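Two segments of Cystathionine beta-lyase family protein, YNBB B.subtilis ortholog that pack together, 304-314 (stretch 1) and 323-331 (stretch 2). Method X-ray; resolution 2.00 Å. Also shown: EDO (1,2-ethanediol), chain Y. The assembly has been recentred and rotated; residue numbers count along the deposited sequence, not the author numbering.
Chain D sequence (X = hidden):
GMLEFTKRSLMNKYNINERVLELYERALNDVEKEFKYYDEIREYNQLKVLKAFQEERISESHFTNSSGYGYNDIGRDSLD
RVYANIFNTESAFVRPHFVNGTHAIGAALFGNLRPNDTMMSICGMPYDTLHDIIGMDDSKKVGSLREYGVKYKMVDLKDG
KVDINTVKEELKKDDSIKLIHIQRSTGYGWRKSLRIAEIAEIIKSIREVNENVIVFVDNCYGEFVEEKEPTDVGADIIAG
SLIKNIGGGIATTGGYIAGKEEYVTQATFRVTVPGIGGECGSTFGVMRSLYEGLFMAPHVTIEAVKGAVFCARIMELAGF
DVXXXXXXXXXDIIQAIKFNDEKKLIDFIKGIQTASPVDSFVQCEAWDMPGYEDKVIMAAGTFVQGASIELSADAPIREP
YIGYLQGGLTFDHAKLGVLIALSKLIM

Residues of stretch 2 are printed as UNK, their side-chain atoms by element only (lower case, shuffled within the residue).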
# COMPACT_ATOMS: atom_id res chain seq x y z
N ALA D 304 -21.80 -9.75 -14.82
CA ALA D 304 -21.36 -11.16 -14.92
C ALA D 304 -22.58 -12.06 -15.19
O ALA D 304 -22.51 -12.96 -16.00
CB ALA D 304 -20.61 -11.56 -13.67
N VAL D 305 -23.71 -11.76 -14.55
CA VAL D 305 -24.94 -12.46 -14.81
C VAL D 305 -25.32 -12.33 -16.29
O VAL D 305 -25.62 -13.33 -16.93
CB VAL D 305 -26.10 -12.05 -13.90
CG1 VAL D 305 -27.40 -12.82 -14.27
CG2 VAL D 305 -25.78 -12.29 -12.37
N LYS D 306 -25.32 -11.11 -16.83
CA LYS D 306 -25.61 -10.90 -18.23
C LYS D 306 -24.69 -11.68 -19.12
O LYS D 306 -25.13 -12.21 -20.09
CB LYS D 306 -25.58 -9.42 -18.56
CG LYS D 306 -26.77 -8.67 -17.94
CD LYS D 306 -26.73 -7.15 -18.34
CE LYS D 306 -27.89 -6.38 -17.68
NZ LYS D 306 -28.07 -4.96 -18.11
N GLY D 307 -23.40 -11.76 -18.77
CA GLY D 307 -22.46 -12.56 -19.53
C GLY D 307 -22.81 -14.01 -19.51
O GLY D 307 -22.75 -14.68 -20.52
N ALA D 308 -23.24 -14.51 -18.36
CA ALA D 308 -23.61 -15.91 -18.23
C ALA D 308 -24.86 -16.27 -19.13
O ALA D 308 -24.87 -17.25 -19.87
CB ALA D 308 -23.92 -16.22 -16.73
N VAL D 309 -25.87 -15.42 -19.06
CA VAL D 309 -27.13 -15.56 -19.78
C VAL D 309 -26.94 -15.44 -21.27
O VAL D 309 -27.51 -16.21 -22.02
CB VAL D 309 -28.18 -14.52 -19.22
CG1 VAL D 309 -29.42 -14.41 -20.14
CG2 VAL D 309 -28.60 -14.88 -17.74
N PHE D 310 -26.14 -14.46 -21.71
CA PHE D 310 -25.78 -14.34 -23.13
C PHE D 310 -24.97 -15.57 -23.58
O PHE D 310 -25.21 -16.16 -24.63
CB PHE D 310 -24.94 -13.08 -23.35
CG PHE D 310 -24.34 -12.98 -24.74
CD1 PHE D 310 -25.12 -12.66 -25.83
CD2 PHE D 310 -23.00 -13.27 -24.95
CE1 PHE D 310 -24.56 -12.58 -27.10
CE2 PHE D 310 -22.45 -13.24 -26.21
CZ PHE D 310 -23.23 -12.88 -27.30
N CYS D 311 -24.03 -15.99 -22.76
CA CYS D 311 -23.28 -17.22 -23.11
C CYS D 311 -24.22 -18.44 -23.30
O CYS D 311 -24.12 -19.19 -24.27
CB CYS D 311 -22.25 -17.50 -22.02
SG CYS D 311 -21.29 -19.01 -22.30
N ALA D 312 -25.09 -18.67 -22.31
CA ALA D 312 -26.13 -19.70 -22.37
C ALA D 312 -26.88 -19.69 -23.71
O ALA D 312 -27.06 -20.72 -24.33
CB ALA D 312 -27.17 -19.50 -21.17
N ARG D 313 -27.39 -18.52 -24.12
CA ARG D 313 -28.17 -18.45 -25.35
C ARG D 313 -27.33 -18.66 -26.59
O ARG D 313 -27.70 -19.48 -27.43
CB ARG D 313 -28.96 -17.16 -25.51
CG ARG D 313 -29.89 -17.19 -26.70
CD ARG D 313 -30.78 -18.43 -26.72
NE ARG D 313 -31.93 -18.28 -27.64
CZ ARG D 313 -32.84 -19.21 -27.91
NH1 ARG D 313 -32.79 -20.45 -27.36
NH2 ARG D 313 -33.78 -18.95 -28.81
N ILE D 314 -26.18 -17.97 -26.70
CA ILE D 314 -25.39 -18.12 -27.90
C ILE D 314 -24.82 -19.54 -28.06
O ILE D 314 -24.81 -20.07 -29.16
CB ILE D 314 -24.31 -17.03 -28.06
CG1 ILE D 314 -23.90 -16.93 -29.55
CG2 ILE D 314 -23.08 -17.27 -27.12
CD1 ILE D 314 -22.83 -15.79 -29.84
N UNK D 323 -26.41 -25.13 -19.11
CA UNK D 323 -27.14 -25.09 -17.87
C UNK D 323 -26.56 -24.04 -16.95
O UNK D 323 -25.36 -24.05 -16.70
c UNK D 323 -27.73 -27.90 -15.35
c UNK D 323 -29.51 -26.75 -16.72
c UNK D 323 -28.10 -26.64 -16.08
c UNK D 323 -27.08 -26.43 -17.19
N UNK D 324 -27.42 -23.15 -16.42
CA UNK D 324 -28.85 -23.05 -16.68
C UNK D 324 -29.14 -22.53 -18.08
O UNK D 324 -28.21 -22.08 -18.79
c UNK D 324 -29.33 -22.00 -15.65
c UNK D 324 -28.22 -21.89 -14.67
c UNK D 324 -26.97 -22.17 -15.43
N UNK D 325 -30.43 -22.57 -18.46
CA UNK D 325 -30.84 -22.04 -19.76
C UNK D 325 -30.89 -20.54 -19.64
O UNK D 325 -30.96 -20.03 -18.54
c UNK D 325 -32.19 -24.12 -20.23
c UNK D 325 -32.19 -22.59 -20.18
c UNK D 325 -31.18 -26.24 -20.89
n UNK D 325 -30.51 -26.86 -21.99
c UNK D 325 -31.19 -24.70 -21.15
N UNK D 326 -30.84 -19.85 -20.76
CA UNK D 326 -30.83 -18.41 -20.79
C UNK D 326 -31.96 -17.74 -20.06
O UNK D 326 -31.78 -16.67 -19.51
c UNK D 326 -32.08 -17.95 -23.01
c UNK D 326 -32.66 -19.16 -23.39
c UNK D 326 -32.69 -16.78 -23.42
o UNK D 326 -35.51 -18.13 -25.31
c UNK D 326 -33.85 -16.82 -24.20
c UNK D 326 -33.79 -19.21 -24.12
c UNK D 326 -34.39 -18.03 -24.55
c UNK D 326 -30.80 -17.93 -22.25
N UNK D 327 -33.11 -18.39 -20.04
CA UNK D 327 -34.26 -17.86 -19.38
C UNK D 327 -34.58 -18.49 -18.06
O UNK D 327 -35.63 -18.23 -17.55
o UNK D 327 -35.34 -20.19 -20.39
n UNK D 327 -37.19 -19.25 -21.17
c UNK D 327 -36.00 -19.19 -20.62
c UNK D 327 -35.47 -17.82 -20.30
N UNK D 328 -33.68 -19.33 -17.53
CA UNK D 328 -33.74 -19.75 -16.13
C UNK D 328 -33.18 -18.62 -15.31
O UNK D 328 -32.02 -18.23 -15.49
c UNK D 328 -32.83 -20.96 -15.85
c UNK D 328 -33.38 -22.24 -16.44
o UNK D 328 -34.61 -22.40 -16.49
o UNK D 328 -32.57 -23.10 -16.82
N UNK D 329 -33.99 -18.06 -14.43
CA UNK D 329 -33.55 -16.93 -13.61
C UNK D 329 -32.44 -17.40 -12.63
O UNK D 329 -32.53 -18.43 -11.99
c UNK D 329 -35.26 -14.62 -14.89
c UNK D 329 -34.72 -16.24 -12.89
c UNK D 329 -35.82 -15.64 -13.87
c UNK D 329 -36.35 -13.84 -15.66
n UNK D 329 -37.00 -14.59 -16.75
N UNK D 330 -31.37 -16.63 -12.61
CA UNK D 330 -30.15 -17.00 -11.93
C UNK D 330 -30.10 -16.72 -10.43
O UNK D 330 -30.79 -15.84 -9.89
n UNK D 330 -29.13 -18.25 -15.93
n UNK D 330 -26.86 -18.40 -16.24
n UNK D 330 -28.24 -18.90 -17.96
c UNK D 330 -28.93 -16.49 -14.15
c UNK D 330 -28.98 -16.29 -12.63
c UNK D 330 -29.01 -17.91 -14.49
c UNK D 330 -28.08 -18.52 -16.71
N UNK D 331 -29.26 -17.52 -9.78
CA UNK D 331 -28.96 -17.32 -8.39
C UNK D 331 -27.48 -17.10 -8.15
O UNK D 331 -27.10 -16.61 -7.06
c UNK D 331 -29.48 -18.49 -7.55
c UNK D 331 -28.58 -19.72 -7.63
o UNK D 331 -29.57 -18.06 -6.20
C1 EDO Y . -24.41 -3.51 -20.19
O1 EDO Y . -23.04 -3.69 -19.91
C2 EDO Y . -25.23 -4.32 -19.22
O2 EDO Y . -25.60 -3.60 -18.03
O HOH W 1 -29.89 -21.14 -23.21

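Position 323 carries four carbons, forked at the second, and its CB points away from stretch 1, which is part of a longer helix. It is Leu-323, and it takes no part in this contact. At 324 three carbons close a ring onto the backbone nitrogen, which defines Pro-324; the peptide bond before it is cis, a geometry far commoner before proline than elsewhere. O of Pro-324 lies 3.7 Å from CB of Ala-312. Position 325 has four carbons in a row ending in nitrogen, with the CA-to-CB bond pointing away from stretch 1: Lys-325. Here the backbone does the work, opening a type I turn that ends at 328.

Position 326 shows one carbon followed by a six-carbon ring bearing an oxygen, and the ring lies against Arg-313. This is Tyr-326. The Arg-313 guanidinium stacks on it, centres 4.3 Å apart and planes at 19°, while CD of Arg-313 sits 3.9 Å from the centroid of the Tyr-326 ring, almost on the ring normal. An aromatic face suits both the cation and the polarised CH beside it. Closer to the backbone, CB of Tyr-326 packs 4.1 Å from CB of Ala-312, and O of Tyr-326 comes within 3.3 Å of CG1 of Val-309.

At 327 there are two carbons, the second carrying one oxygen and one nitrogen; the CA-to-CB bond points away from stretch 1, and the residue is exposed, where a polar amide is at home: Asn-327. Position 328 has two carbons, the second bearing two oxygens, and does not touch the helix. It is Asp-328, whose OD2 accepts a hydrogen bond from N of Lys-325 (2.7 Å) and so braces the turn. At 329 another row of four carbons ends in nitrogen and CB points away: Lys-329, also without contact.

Position 330 has three carbons, a nitrogen, then a carbon carrying two more nitrogens, packed against Val-305, Ala-308, Val-309 and Ala-312. It is Arg-330. CG2 of Val-309 covers one guanidinium face, 3.8 Å from CZ of Arg-330, and CB of Ala-312 meets the edge, 3.4 Å from NH2 of Arg-330. A buried guanidinium needs its polar atoms satisfied: NE of Arg-330 donates to O of Asp-328 (2.9 Å), NH2 of Arg-330 to O of Lys-325 (3.0 Å), and NH1 is bonded elsewhere in the structure. Position 331 is one carbon carrying an oxygen and a carbon; its CA-to-CB bond points away from stretch 1, and it makes no contact: Thr-331.

The contact thus has no direct hydrogen bonds across it. The loop backbone lies close to the helix at Val-309 and at Ala-312, whose CB is 3.7 Å from N of Tyr-326; Tyr-326 stacks with Arg-313, and Arg-330 fastens the loop to itself while packing on the helix. One water links the stretches, accepting from N of Tyr-326 and donating weakly to O of Ala-312.

Stretch 2, residues 323-331: LPKYNDKRT
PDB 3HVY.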